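Local atomic coordinates of putative NADPH:quinone oxidoreductase (Ralstonia eutropha, PDB entry 3IUP), a protein that binds NADPH and probably uses it to reduce quinones, as a putative quinone oxidoreductase with a GroES-like alcohol dehydrogenase domain. Residues 185-193 with 211-219. Sequence-based numbering, arbitrary orientation.
Sequences GQMLNQICL and LLKAQGAVH
Gln215 and Gln186 meet amide to amide: Gln215 NE2 donates to Gln186 OE1 over 2.9 Å. The bond is almost straight at the hydrogen (177°) and lies in the amide plane of Gln215; the donor stands above the carbonyl plane of Gln186, and the amide planes are 45° apart. Gln215 gets there with an extended chain, and its OE1 rests 3.4 Å from Gln186 CG. NE2 of Gln186 is turned to Ala181 O, which fixes the sense of that amide.

Gln190 bends at chi2 (-51°), which brings its NE2 back to Gln215 O at 3.0 Å, in the carbonyl plane and on a lone pair. One water donates to Gln186 O and Gln215 OE1 and accepts from Asn189 ND2 and Gln190 NE2, so Gln190 NE2 serves both Gln215 O and the water.

The close-packed part lies deeper, where buried Asn189 sets OD1 3.4 Å from Ala217 CB; both side chains also touch Asn201 of strand 199-203. A second water donates to Asn189 OD1 and links it to Val218 N. The Leu193 methyls lie close on the carbonyl oxygens of Gln215 and Gly216, but toward exposed Val218 the fit is looser, Leu193 CD2 reaching Val218 CG2 only at 4.2 Å.

Gly216, at positive phi, ends helix 206-214 as the C' residue of a Schellman motif, with Ala217 N bonded to Leu212 O at 3.0 Å and Gly216 N to Lys213 O. Helices 183-195 and 206-214 follow successive parallel strands, 175-177 and 199-203, a pairing characteristic of the Rossmann-type NADPH-binding domain.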
ATOM      1  N   GLY A 185      -1.932   7.717  21.002  1.00 14.34           N
ATOM      2  CA  GLY A 185      -0.614   8.290  20.794  1.00 14.82           C
ATOM      3  C   GLY A 185       0.129   8.586  22.058  1.00 14.33           C
ATOM      4  O   GLY A 185       1.364   8.386  22.150  1.00 14.14           O
ATOM      5  N   GLN A 186      -0.582   9.087  23.053  1.00 15.70           N
ATOM      6  CA  GLN A 186       0.035   9.336  24.331  1.00 15.02           C
ATOM      7  C   GLN A 186       0.529   8.020  24.957  1.00 15.93           C
ATOM      8  O   GLN A 186       1.592   8.004  25.533  1.00 15.97           O
ATOM      9  CB  GLN A 186      -0.902  10.098  25.269  1.00 15.04           C
ATOM     10  CG  GLN A 186      -1.211  11.479  24.773  1.00 15.82           C
ATOM     11  CD  GLN A 186      -2.261  12.209  25.582  1.00 16.41           C
ATOM     12  OE1 GLN A 186      -2.111  12.321  26.775  1.00 17.46           O
ATOM     13  NE2 GLN A 186      -3.329  12.737  24.919  1.00 17.22           N
HETATM   14  N   MSE A 187      -0.234   6.931  24.780  1.00 16.42           N
HETATM   15  CA  MSE A 187       0.180   5.633  25.273  1.00 15.90           C
HETATM   16  C   MSE A 187       1.367   5.151  24.519  1.00 15.47           C
HETATM   17  O   MSE A 187       2.283   4.634  25.118  1.00 16.04           O
HETATM   18  CB  MSE A 187      -0.944   4.567  25.170  1.00 15.58           C
HETATM   19  CG  MSE A 187      -2.133   4.902  25.880  1.00 16.29           C
HETATM   20 SE   MSE A 187      -3.409   3.469  25.489  0.75 16.60          SE
HETATM   21  CE  MSE A 187      -4.850   4.250  26.547  1.00 16.62           C
ATOM     22  N   LEU A 188       1.342   5.280  23.191  1.00 16.46           N
ATOM     23  CA  LEU A 188       2.449   4.789  22.385  1.00 15.54           C
ATOM     24  C   LEU A 188       3.753   5.474  22.758  1.00 15.82           C
ATOM     25  O   LEU A 188       4.802   4.851  22.904  1.00 15.38           O
ATOM     26  CB  LEU A 188       2.131   4.946  20.900  1.00 15.69           C
ATOM     27  CG  LEU A 188       3.316   4.539  20.016  1.00 16.17           C
ATOM     28  CD1 LEU A 188       3.584   2.993  20.129  1.00 16.00           C
ATOM     29  CD2 LEU A 188       2.996   4.992  18.558  1.00 15.44           C
ATOM     30  N   ASN A 189       3.679   6.780  22.974  1.00 15.84           N
ATOM     31  CA  ASN A 189       4.867   7.509  23.385  1.00 16.56           C
ATOM     32  C   ASN A 189       5.391   6.986  24.733  1.00 16.73           C
ATOM     33  O   ASN A 189       6.577   6.806  24.897  1.00 16.79           O
ATOM     34  CB  ASN A 189       4.573   8.990  23.465  1.00 16.10           C
ATOM     35  CG  ASN A 189       5.782   9.780  23.892  1.00 17.19           C
ATOM     36  OD1 ASN A 189       6.798   9.782  23.200  1.00 17.35           O
ATOM     37  ND2 ASN A 189       5.667  10.471  25.021  1.00 16.78           N
ATOM     38  N   GLN A 190       4.511   6.692  25.690  1.00 17.14           N
ATOM     39  CA  GLN A 190       4.973   6.113  26.962  1.00 17.71           C
ATOM     40  C   GLN A 190       5.622   4.713  26.811  1.00 17.64           C
ATOM     41  O   GLN A 190       6.596   4.388  27.486  1.00 16.62           O
ATOM     42  CB  GLN A 190       3.854   6.085  28.009  1.00 17.53           C
ATOM     43  CG  GLN A 190       3.357   7.495  28.490  1.00 18.72           C
ATOM     44  CD  GLN A 190       4.519   8.386  28.919  1.00 21.16           C
ATOM     45  OE1 GLN A 190       5.365   7.947  29.684  1.00 24.05           O
ATOM     46  NE2 GLN A 190       4.605   9.591  28.375  1.00 21.15           N
ATOM     47  N   ILE A 191       5.038   3.886  25.953  1.00 18.01           N
ATOM     48  CA  ILE A 191       5.610   2.564  25.659  1.00 17.90           C
ATOM     49  C   ILE A 191       7.021   2.728  25.127  1.00 18.18           C
ATOM     50  O   ILE A 191       7.957   2.082  25.568  1.00 18.34           O
ATOM     51  CB  ILE A 191       4.742   1.792  24.612  1.00 17.68           C
ATOM     52  CG1 ILE A 191       3.423   1.358  25.196  1.00 17.09           C
ATOM     53  CG2 ILE A 191       5.488   0.580  24.058  1.00 18.02           C
ATOM     54  CD1 ILE A 191       2.412   0.984  24.095  1.00 20.02           C
ATOM     55  N   CYS A 192       7.176   3.590  24.129  1.00 17.42           N
ATOM     56  CA  CYS A 192       8.458   3.755  23.506  1.00 17.52           C
ATOM     57  C   CYS A 192       9.510   4.358  24.446  1.00 17.53           C
ATOM     58  O   CYS A 192      10.681   3.974  24.397  1.00 17.93           O
ATOM     59  CB  CYS A 192       8.308   4.582  22.239  1.00 17.14           C
ATOM     60  SG  CYS A 192       7.376   3.744  20.914  1.00 19.61           S
ATOM     61  N   LEU A 193       9.088   5.279  25.318  1.00 18.11           N
ATOM     62  CA  LEU A 193       9.976   5.837  26.337  1.00 18.99           C
ATOM     63  C   LEU A 193      10.418   4.736  27.301  1.00 19.72           C
ATOM     64  O   LEU A 193      11.593   4.601  27.577  1.00 20.94           O
ATOM     65  CB  LEU A 193       9.334   7.011  27.083  1.00 18.00           C
ATOM     66  CG  LEU A 193       9.288   8.313  26.271  1.00 19.64           C
ATOM     67  CD1 LEU A 193       8.330   9.339  26.943  1.00 19.96           C
ATOM     68  CD2 LEU A 193      10.670   8.901  26.050  1.00 20.78           C
ATOM     69  N   LEU A 211       2.067  19.330  24.410  1.00 17.87           N
ATOM     70  CA  LEU A 211       1.537  18.244  25.246  0.50 17.17           C
ATOM     71  C   LEU A 211       2.480  17.055  25.243  1.00 16.87           C
ATOM     72  O   LEU A 211       2.862  16.560  26.284  1.00 15.30           O
ATOM     73  CB  LEU A 211       0.145  17.813  24.767  0.50 17.98           C
ATOM     74  CG  LEU A 211      -0.483  16.651  25.540  0.50 18.79           C
ATOM     75  CD1 LEU A 211      -0.611  17.035  27.029  0.50 18.61           C
ATOM     76  CD2 LEU A 211      -1.850  16.185  24.909  0.50 19.65           C
ATOM     77  N   LEU A 212       2.855  16.580  24.056  1.00 16.06           N
ATOM     78  CA  LEU A 212       3.706  15.403  23.997  1.00 16.11           C
ATOM     79  C   LEU A 212       5.115  15.653  24.556  1.00 15.39           C
ATOM     80  O   LEU A 212       5.699  14.797  25.206  1.00 14.72           O
ATOM     81  CB  LEU A 212       3.791  14.901  22.557  1.00 15.41           C
ATOM     82  CG  LEU A 212       2.557  14.163  22.034  1.00 17.19           C
ATOM     83  CD1 LEU A 212       2.732  13.833  20.540  1.00 15.79           C
ATOM     84  CD2 LEU A 212       2.269  12.858  22.866  1.00 16.86           C
ATOM     85  N   LYS A 213       5.675  16.826  24.274  1.00 16.52           N
ATOM     86  CA  LYS A 213       6.995  17.159  24.811  1.00 16.81           C
ATOM     87  C   LYS A 213       6.964  17.179  26.334  1.00 16.23           C
ATOM     88  O   LYS A 213       7.927  16.763  26.955  1.00 15.91           O
ATOM     89  CB  LYS A 213       7.533  18.487  24.244  1.00 16.94           C
ATOM     90  CG  LYS A 213       7.826  18.481  22.783  1.00 19.20           C
ATOM     91  CD  LYS A 213       8.880  17.462  22.374  1.00 23.44           C
ATOM     92  CE  LYS A 213      10.225  17.736  22.966  1.00 24.88           C
ATOM     93  NZ  LYS A 213      11.304  16.897  22.328  1.00 22.11           N
ATOM     94  N   ALA A 214       5.865  17.651  26.903  1.00 16.68           N
ATOM     95  CA  ALA A 214       5.674  17.693  28.361  1.00 17.36           C
ATOM     96  C   ALA A 214       5.590  16.278  28.929  1.00 18.16           C
ATOM     97  O   ALA A 214       5.973  16.066  30.089  1.00 18.62           O
ATOM     98  CB  ALA A 214       4.395  18.520  28.757  1.00 16.39           C
ATOM     99  N   GLN A 215       5.133  15.326  28.100  1.00 16.92           N
ATOM    100  CA  GLN A 215       5.122  13.927  28.468  1.00 18.18           C
ATOM    101  C   GLN A 215       6.416  13.166  28.146  1.00 18.81           C
ATOM    102  O   GLN A 215       6.479  11.926  28.266  1.00 20.75           O
ATOM    103  CB  GLN A 215       3.919  13.241  27.813  1.00 16.93           C
ATOM    104  CG  GLN A 215       2.573  13.845  28.218  1.00 17.81           C
ATOM    105  CD  GLN A 215       1.395  13.161  27.563  1.00 19.39           C
ATOM    106  OE1 GLN A 215       1.564  12.464  26.534  1.00 19.18           O
ATOM    107  NE2 GLN A 215       0.186  13.425  28.077  1.00 18.52           N
ATOM    108  N   GLY A 216       7.453  13.896  27.750  1.00 17.50           N
ATOM    109  CA  GLY A 216       8.731  13.296  27.490  1.00 17.89           C
ATOM    110  C   GLY A 216       9.060  12.823  26.079  1.00 16.92           C
ATOM    111  O   GLY A 216      10.161  12.293  25.853  1.00 16.44           O
ATOM    112  N   ALA A 217       8.180  13.088  25.131  1.00 16.20           N
ATOM    113  CA  ALA A 217       8.420  12.692  23.713  1.00 16.19           C
ATOM    114  C   ALA A 217       9.740  13.277  23.213  1.00 17.54           C
ATOM    115  O   ALA A 217      10.009  14.451  23.404  1.00 18.86           O
ATOM    116  CB  ALA A 217       7.275  13.134  22.821  1.00 15.04           C
ATOM    117  N   VAL A 218      10.545  12.451  22.586  1.00 17.31           N
ATOM    118  CA  VAL A 218      11.864  12.865  22.086  1.00 17.71           C
ATOM    119  C   VAL A 218      11.680  13.670  20.776  1.00 17.42           C
ATOM    120  O   VAL A 218      12.311  14.729  20.572  1.00 17.02           O
ATOM    121  CB  VAL A 218      12.768  11.639  21.869  1.00 17.88           C
ATOM    122  CG1 VAL A 218      14.153  12.004  21.244  1.00 16.68           C
ATOM    123  CG2 VAL A 218      12.954  10.881  23.145  1.00 18.54           C
ATOM    124  N   HIS A 219      10.837  13.147  19.877  1.00 17.72           N
ATOM    125  CA  HIS A 219      10.646  13.723  18.545  1.00 18.54           C
ATOM    126  C   HIS A 219       9.208  13.990  18.276  1.00 18.93           C
ATOM    127  O   HIS A 219       8.404  13.051  18.241  1.00 18.14           O
ATOM    128  CB  HIS A 219      11.095  12.750  17.473  1.00 19.03           C
ATOM    129  CG  HIS A 219      12.533  12.391  17.533  1.00 19.65           C
ATOM    130  ND1 HIS A 219      13.521  13.254  17.117  1.00 22.06           N
ATOM    131  CD2 HIS A 219      13.156  11.275  17.977  1.00 19.55           C
ATOM    132  CE1 HIS A 219      14.699  12.672  17.286  1.00 22.23           C
ATOM    133  NE2 HIS A 219      14.504  11.470  17.801  1.00 21.52           N
TER
HETATM  134  O   HOH W   1       3.052  10.361  26.260  1.00 17.78           O
HETATM  135  O   HOH W   2       9.529   9.530  22.636  1.00 15.46           O
HETATM  136  O   HOH W   3       7.136   9.785  30.674  1.00 44.14           O